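Local coordinates for beta-1,3-glucosyltransferase (Paecilomyces sp. J18, PDB 5JVV), which is a fungal carbohydrate-active enzyme of the glucosyltransferase kind, built as a sandwich of two large, curved beta sheets, at residues R24-G29 with S72-S77; C262-T265 with A271-I274; D275-A278 with E283-E286. One frame throughout, in Å; residues are numbered along the deposited sequence. Where two conformers were deposited one is given.

The three contacts illustrate how short loops are fastened around a beta sandwich. Contact 1 joins a turn to strand 70-77 of the mixed sheet, whereas contacts 2 and 3 share helix 269-279, a helix at the periphery of the chain. The latter two have centres about 11 Å apart and touch directly: Thr265 OG1 lies 2.8 Å from Asp275 OD2, probably as a hydrogen bond, and Pro263 CG packs against Phe276 CD1 at 3.8 Å. Contact 1 stands apart, its centre about 21 Å from that of contact 2 and about 17 Å from that of contact 3. Polar, water-assisted fastening thus characterises contacts 1 and 2, and aromatic packing contact 3.

Contact 1: R24-G29 with S72-S77; sequences RDPTNG and SVRLES
Asp25 and Arg74 come closest in backbone, with CA atoms 9.3 Å apart, where a type I beta turn from Asp25 to Asn28 faces strand 70-77 of the mixed sheet in the sandwich. The turn is closed by the backbone bond from Asn28 N to Asp25 O, and an Asx turn is superimposed on it: Thr27 N reaches Asp25 OD1 from above the carboxylate plane. Asp25 OD2 is held from one face of that plane by Thr27 OG1 on its syn side (2.7 Å) and Gly29 N on its anti side, and Thr246 of strand 240-247 adds a further bond.

From the strand Arg74 reaches toward the turn. With CG anti to the backbone N (chi1 166°) and the chain extended to NE, its guanidinium arrives beside the Pro26 ring, Arg74 NH1 lying 3.7 Å from Pro26 CD. Phe21 adds a cation-pi contact. A side-on salt bridge fixes the group's orientation: Glu76 OE2 receives Arg74 NE (2.8 Å) and Arg74 NH2 (3.0 Å) in the guanidinium plane. Asp25 OD1 and Arg74 NH1 remain 4.3 Å apart, too far for a direct bridge; an in-plane water spans them, 2.7 Å from Asp25 OD1 and 2.9 Å from Arg74 NH1.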
loop_
_atom_site.group_PDB
_atom_site.type_symbol
_atom_site.label_atom_id
_atom_site.label_comp_id
_atom_site.label_asym_id
_atom_site.label_seq_id
_atom_site.Cartn_x
_atom_site.Cartn_y
_atom_site.Cartn_z
ATOM N N ARG A 24 -15.386 0.934 10.950
ATOM C CA ARG A 24 -15.710 -0.011 9.887
ATOM C C ARG A 24 -14.919 0.348 8.642
ATOM O O ARG A 24 -14.716 1.526 8.340
ATOM C CB ARG A 24 -17.209 -0.004 9.568
ATOM C CG ARG A 24 -18.091 -0.549 10.673
ATOM C CD ARG A 24 -19.530 -0.682 10.187
ATOM N NE ARG A 24 -20.484 -0.510 11.278
ATOM C CZ ARG A 24 -21.007 0.662 11.629
ATOM N NH1 ARG A 24 -20.670 1.762 10.968
ATOM N NH2 ARG A 24 -21.866 0.737 12.639
ATOM N N ASP A 25 -14.457 -0.674 7.928
ATOM C CA ASP A 25 -13.631 -0.451 6.739
ATOM C C ASP A 25 -14.364 0.348 5.662
ATOM O O ASP A 25 -15.436 -0.062 5.216
ATOM C CB ASP A 25 -13.202 -1.792 6.153
ATOM C CG ASP A 25 -12.275 -1.634 4.968
ATOM O OD1 ASP A 25 -11.601 -0.589 4.885
ATOM O OD2 ASP A 25 -12.223 -2.543 4.112
ATOM N N PRO A 26 -13.786 1.484 5.229
ATOM C CA PRO A 26 -14.431 2.220 4.131
ATOM C C PRO A 26 -14.542 1.392 2.845
ATOM O O PRO A 26 -15.471 1.623 2.061
ATOM C CB PRO A 26 -13.499 3.412 3.928
ATOM C CG PRO A 26 -12.913 3.636 5.291
ATOM C CD PRO A 26 -12.660 2.245 5.803
ATOM N N THR A 27 -13.639 0.431 2.650
ATOM C CA THR A 27 -13.702 -0.458 1.483
ATOM C C THR A 27 -14.514 -1.750 1.718
ATOM O O THR A 27 -14.456 -2.692 0.912
ATOM C CB THR A 27 -12.288 -0.762 0.900
ATOM O OG1 THR A 27 -11.368 -1.067 1.960
ATOM C CG2 THR A 27 -11.760 0.443 0.174
ATOM N N ASN A 28 -15.257 -1.785 2.823
ATOM C CA ASN A 28 -16.256 -2.825 3.081
ATOM C C ASN A 28 -15.668 -4.209 3.253
ATOM O O ASN A 28 -16.340 -5.223 3.020
ATOM C CB ASN A 28 -17.329 -2.825 1.987
ATOM C CG ASN A 28 -18.052 -1.504 1.902
ATOM O OD1 ASN A 28 -18.597 -1.020 2.898
ATOM N ND2 ASN A 28 -18.023 -0.889 0.731
ATOM N N GLY A 29 -14.412 -4.250 3.685
ATOM C CA GLY A 29 -13.734 -5.514 3.867
ATOM C C GLY A 29 -14.190 -6.319 5.071
ATOM O O GLY A 29 -14.819 -5.801 6.010
ATOM N N SER A 72 -7.016 -6.553 12.119
ATOM C CA SER A 72 -5.906 -5.958 11.403
ATOM C C SER A 72 -5.777 -4.526 11.907
ATOM O O SER A 72 -6.485 -4.117 12.842
ATOM C CB SER A 72 -6.186 -5.993 9.893
ATOM O OG SER A 72 -5.060 -5.568 9.128
ATOM N N VAL A 73 -4.874 -3.772 11.297
ATOM C CA VAL A 73 -4.701 -2.363 11.631
ATOM C C VAL A 73 -4.600 -1.493 10.380
ATOM O O VAL A 73 -4.282 -1.969 9.269
ATOM C CB VAL A 73 -3.469 -2.121 12.535
ATOM C CG1 VAL A 73 -3.668 -2.786 13.899
ATOM C CG2 VAL A 73 -2.180 -2.614 11.854
ATOM N N ARG A 74 -4.906 -0.212 10.565
ATOM C CA ARG A 74 -4.814 0.771 9.505
ATOM C C ARG A 74 -4.233 2.023 10.145
ATOM O O ARG A 74 -4.868 2.658 10.999
ATOM C CB ARG A 74 -6.196 1.026 8.876
ATOM C CG ARG A 74 -6.260 2.262 7.998
ATOM C CD ARG A 74 -7.514 2.287 7.126
ATOM N NE ARG A 74 -7.807 3.640 6.642
ATOM C CZ ARG A 74 -8.596 3.922 5.606
ATOM N NH1 ARG A 74 -9.142 2.947 4.898
ATOM N NH2 ARG A 74 -8.815 5.184 5.262
ATOM N N LEU A 75 -3.000 2.338 9.768
ATOM C CA LEU A 75 -2.264 3.459 10.340
ATOM C C LEU A 75 -2.312 4.642 9.380
ATOM O O LEU A 75 -2.022 4.488 8.200
ATOM C CB LEU A 75 -0.811 3.054 10.584
ATOM C CG LEU A 75 -0.520 2.294 11.881
ATOM C CD1 LEU A 75 -1.268 0.971 11.932
ATOM C CD2 LEU A 75 0.981 2.071 12.059
ATOM N N GLU A 76 -2.691 5.810 9.894
ATOM C CA GLU A 76 -2.793 7.026 9.094
ATOM C C GLU A 76 -1.908 8.086 9.737
ATOM O O GLU A 76 -2.045 8.363 10.924
ATOM C CB GLU A 76 -4.249 7.502 9.014
ATOM C CG GLU A 76 -5.196 6.457 8.434
ATOM C CD GLU A 76 -6.638 6.907 8.395
ATOM O OE1 GLU A 76 -6.953 7.968 8.977
ATOM O OE2 GLU A 76 -7.461 6.197 7.781
ATOM N N SER A 77 -0.994 8.672 8.974
ATOM C CA SER A 77 -0.023 9.576 9.578
ATOM C C SER A 77 -0.699 10.793 10.203
ATOM O O SER A 77 -1.691 11.295 9.688
ATOM C CB SER A 77 1.044 10.013 8.570
ATOM O OG SER A 77 0.482 10.800 7.532
HETATM O O HOH W 1 -8.967 0.053 4.465
#

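Contact 2: C262-T265 with A271-I274; sequences CPLT and ASCI
Ser272 lays its CB and OG against the backbone of Leu264 and Thr265, where the loop after helix 249-255 passes beside the first turn of helix 269-279, at the periphery of this beta-sandwich enzyme. Ser272 OG sits 3.0 Å from Thr265 N, but the N-H points past it at 135°, which makes this a weak hydrogen bond. OG stands anti to the carbonyl carbon (chi1 -62°), a torsion that turns it to the loop, and there it is also bonded to Lys266 N and to Asp268 O. The hydroxyl therefore ties two successive loop amides to a carbonyl at the start of the helix.

Leu264 adds van der Waals contact with the serine. Its CB bond leads away from the helix, yet the branch folds back and Leu264 CD2 rests 4.0 Å from Ser272 CB. Thr265 lies on another side of the serine: Thr265 OG1 approaches Ser272 CA at 3.9 Å and takes its stronger partner further along the helix, in Asp275.

A water completes the join. It lies 2.8 Å from Ser272 O and 2.9 Å from Pro263 O, donating to both carbonyls, and it is also hydrogen-bonded to Thr265 OG1. Pro263 O has a second partner in Tyr256 OH. Each segment also carries a disulfide, Cys262 with Cys98 and Cys273 with Cys248. The chemistry implies a junction that is polar in the main: the one direct bond across it is weak, and the water supplies the other links.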
loop_
_atom_site.group_PDB
_atom_site.type_symbol
_atom_site.label_atom_id
_atom_site.label_comp_id
_atom_site.label_asym_id
_atom_site.label_seq_id
_atom_site.Cartn_x
_atom_site.Cartn_y
_atom_site.Cartn_z
ATOM N N CYS A 262 -7.686 -19.207 -5.997
ATOM C CA CYS A 262 -8.454 -19.114 -4.761
ATOM C C CYS A 262 -9.773 -19.862 -4.908
ATOM O O CYS A 262 -10.477 -19.696 -5.900
ATOM C CB CYS A 262 -8.685 -17.649 -4.392
ATOM S SG CYS A 262 -7.160 -16.737 -4.044
ATOM N N PRO A 263 -10.105 -20.712 -3.919
ATOM C CA PRO A 263 -11.247 -21.622 -4.062
ATOM C C PRO A 263 -12.618 -20.958 -3.903
ATOM O O PRO A 263 -12.849 -20.168 -2.972
ATOM C CB PRO A 263 -11.022 -22.630 -2.932
ATOM C CG PRO A 263 -10.330 -21.852 -1.885
ATOM C CD PRO A 263 -9.401 -20.906 -2.638
ATOM N N LEU A 264 -13.519 -21.285 -4.826
ATOM C CA LEU A 264 -14.889 -20.777 -4.799
ATOM C C LEU A 264 -15.787 -21.791 -4.112
ATOM O O LEU A 264 -16.084 -22.845 -4.667
ATOM C CB LEU A 264 -15.383 -20.477 -6.216
ATOM C CG LEU A 264 -14.631 -19.322 -6.882
ATOM C CD1 LEU A 264 -14.928 -19.253 -8.369
ATOM C CD2 LEU A 264 -14.977 -17.997 -6.213
ATOM N N THR A 265 -16.216 -21.464 -2.898
ATOM C CA THR A 265 -16.920 -22.421 -2.040
ATOM C C THR A 265 -18.350 -21.989 -1.718
ATOM O O THR A 265 -19.139 -22.793 -1.204
ATOM C CB THR A 265 -16.192 -22.575 -0.696
ATOM O OG1 THR A 265 -15.981 -21.274 -0.131
ATOM C CG2 THR A 265 -14.828 -23.256 -0.880
ATOM N N ALA A 271 -18.645 -13.979 -0.955
ATOM C CA ALA A 271 -18.921 -14.971 0.082
ATOM C C ALA A 271 -17.834 -16.043 0.191
ATOM O O ALA A 271 -17.516 -16.504 1.289
ATOM C CB ALA A 271 -20.284 -15.611 -0.139
ATOM N N SER A 272 -17.277 -16.449 -0.946
ATOM C CA SER A 272 -16.170 -17.413 -0.939
ATOM C C SER A 272 -14.934 -16.819 -0.296
ATOM O O SER A 272 -14.210 -17.506 0.434
ATOM C CB SER A 272 -15.859 -17.892 -2.357
ATOM O OG SER A 272 -16.986 -18.562 -2.904
ATOM N N CYS A 273 -14.691 -15.541 -0.567
ATOM C CA CYS A 273 -13.574 -14.830 0.038
ATOM C C CYS A 273 -13.717 -14.806 1.564
ATOM O O CYS A 273 -12.760 -15.076 2.298
ATOM C CB CYS A 273 -13.527 -13.407 -0.512
ATOM S SG CYS A 273 -12.066 -12.484 0.030
ATOM N N ILE A 274 -14.920 -14.485 2.036
ATOM C CA ILE A 274 -15.172 -14.424 3.476
ATOM C C ILE A 274 -14.963 -15.799 4.099
ATOM O O ILE A 274 -14.346 -15.920 5.168
ATOM C CB ILE A 274 -16.578 -13.867 3.772
ATOM C CG1 ILE A 274 -16.629 -12.389 3.399
ATOM C CG2 ILE A 274 -16.910 -14.022 5.255
ATOM C CD1 ILE A 274 -18.040 -11.793 3.394
HETATM O O HOH W 2 -13.348 -20.063 -0.105
#

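Contact 3: D275-A278 with E283-E286; sequences DFVA and EFKE
Glu283 meets the Phe276 ring at its far end, and from there the loop after helix 269-279 folds back onto the helix it has just left. The glutamate chain bends at chi2 (-111°) and crosses the phenylalanine at about a right angle, bringing its carboxylate carbon, Glu283 CD, within 3.6 Å of Phe276 CZ. Ring and carboxylate planes stand 61° apart. No hydrogen bond crosses the contact.

Phe284 follows and makes the apolar contacts. The CZ end of its ring touches two helix side chains: Phe284 CZ lies at the edge of the Phe276 ring, near that ring's plane, 4.0 Å from Phe276 CD2, and the same Phe284 CZ lies 3.7 Å from Val277 CG2. On the helix, Phe276 has CG anti to the backbone N (chi1 -169°), which swings its ring toward the loop. Phe247, on strand 240-247, meets Phe284 edge to face, and Arg70 binds Val277 O.

Glu286, further along, turns to His92 instead. The chain then enters strand 289-297, making this a helix-loop-strand connection of the beta sandwich, with aromatic and aliphatic side chains packing the loop against the helix it follows and Phe247 linking Phe284 to strand 240-247.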
loop_
_atom_site.group_PDB
_atom_site.type_symbol
_atom_site.label_atom_id
_atom_site.label_comp_id
_atom_site.label_asym_id
_atom_site.label_seq_id
_atom_site.Cartn_x
_atom_site.Cartn_y
_atom_site.Cartn_z
ATOM N N ASP A 275 -15.445 -16.841 3.424
ATOM C CA ASP A 275 -15.225 -18.218 3.884
ATOM C C ASP A 275 -13.734 -18.530 4.088
ATOM O O ASP A 275 -13.346 -19.039 5.125
ATOM C CB ASP A 275 -15.887 -19.222 2.920
ATOM C CG ASP A 275 -15.825 -20.655 3.424
ATOM O OD1 ASP A 275 -16.031 -20.890 4.634
ATOM O OD2 ASP A 275 -15.575 -21.563 2.602
ATOM N N PHE A 276 -12.900 -18.189 3.110
ATOM C CA PHE A 276 -11.471 -18.454 3.200
ATOM C C PHE A 276 -10.854 -17.680 4.367
ATOM O O PHE A 276 -10.146 -18.253 5.212
ATOM C CB PHE A 276 -10.802 -18.065 1.876
ATOM C CG PHE A 276 -9.377 -18.526 1.750
ATOM C CD1 PHE A 276 -9.065 -19.648 0.991
ATOM C CD2 PHE A 276 -8.347 -17.829 2.371
ATOM C CE1 PHE A 276 -7.740 -20.071 0.870
ATOM C CE2 PHE A 276 -7.026 -18.242 2.244
ATOM C CZ PHE A 276 -6.725 -19.369 1.500
ATOM N N VAL A 277 -11.133 -16.381 4.428
ATOM C CA VAL A 277 -10.534 -15.537 5.463
ATOM C C VAL A 277 -11.014 -15.937 6.862
ATOM O O VAL A 277 -10.226 -15.991 7.810
ATOM C CB VAL A 277 -10.804 -14.044 5.192
ATOM C CG1 VAL A 277 -10.296 -13.196 6.341
ATOM C CG2 VAL A 277 -10.145 -13.618 3.890
ATOM N N ALA A 278 -12.294 -16.259 6.991
ATOM C CA ALA A 278 -12.824 -16.643 8.295
ATOM C C ALA A 278 -12.284 -17.975 8.804
ATOM O O ALA A 278 -11.987 -18.115 10.003
ATOM C CB ALA A 278 -14.342 -16.691 8.237
ATOM N N GLU A 283 -3.363 -19.359 7.284
ATOM C CA GLU A 283 -2.944 -18.873 5.972
ATOM C C GLU A 283 -2.528 -17.411 6.010
ATOM O O GLU A 283 -1.962 -16.890 5.045
ATOM C CB GLU A 283 -4.064 -19.063 4.945
ATOM C CG GLU A 283 -4.330 -20.510 4.595
ATOM C CD GLU A 283 -3.914 -20.851 3.176
ATOM O OE1 GLU A 283 -4.356 -21.905 2.671
ATOM O OE2 GLU A 283 -3.150 -20.067 2.566
ATOM N N PHE A 284 -2.777 -16.750 7.138
ATOM C CA PHE A 284 -2.502 -15.310 7.233
ATOM C C PHE A 284 -1.289 -14.962 8.071
ATOM O O PHE A 284 -1.050 -13.791 8.396
ATOM C CB PHE A 284 -3.768 -14.579 7.695
ATOM C CG PHE A 284 -4.884 -14.725 6.713
ATOM C CD1 PHE A 284 -4.925 -13.914 5.591
ATOM C CD2 PHE A 284 -5.814 -15.745 6.846
ATOM C CE1 PHE A 284 -5.924 -14.065 4.634
ATOM C CE2 PHE A 284 -6.806 -15.914 5.904
ATOM C CZ PHE A 284 -6.861 -15.074 4.789
ATOM N N LYS A 285 -0.493 -15.969 8.397
ATOM C CA LYS A 285 0.740 -15.725 9.132
ATOM C C LYS A 285 1.653 -14.788 8.348
ATOM O O LYS A 285 2.379 -13.985 8.937
ATOM C CB LYS A 285 1.448 -17.042 9.443
ATOM C CG LYS A 285 2.546 -16.903 10.470
ATOM C CD LYS A 285 2.950 -18.253 11.043
ATOM C CE LYS A 285 4.217 -18.114 11.857
ATOM N NZ LYS A 285 5.270 -17.410 11.072
ATOM N N GLU A 286 1.602 -14.872 7.017
ATOM C CA GLU A 286 2.461 -14.032 6.181
ATOM C C GLU A 286 1.794 -12.729 5.759
ATOM O O GLU A 286 2.367 -11.971 4.987
ATOM C CB GLU A 286 2.921 -14.790 4.924
ATOM C CG GLU A 286 3.988 -15.838 5.180
ATOM C CD GLU A 286 5.312 -15.216 5.571
ATOM O OE1 GLU A 286 5.855 -14.435 4.759
ATOM O OE2 GLU A 286 5.795 -15.500 6.687
#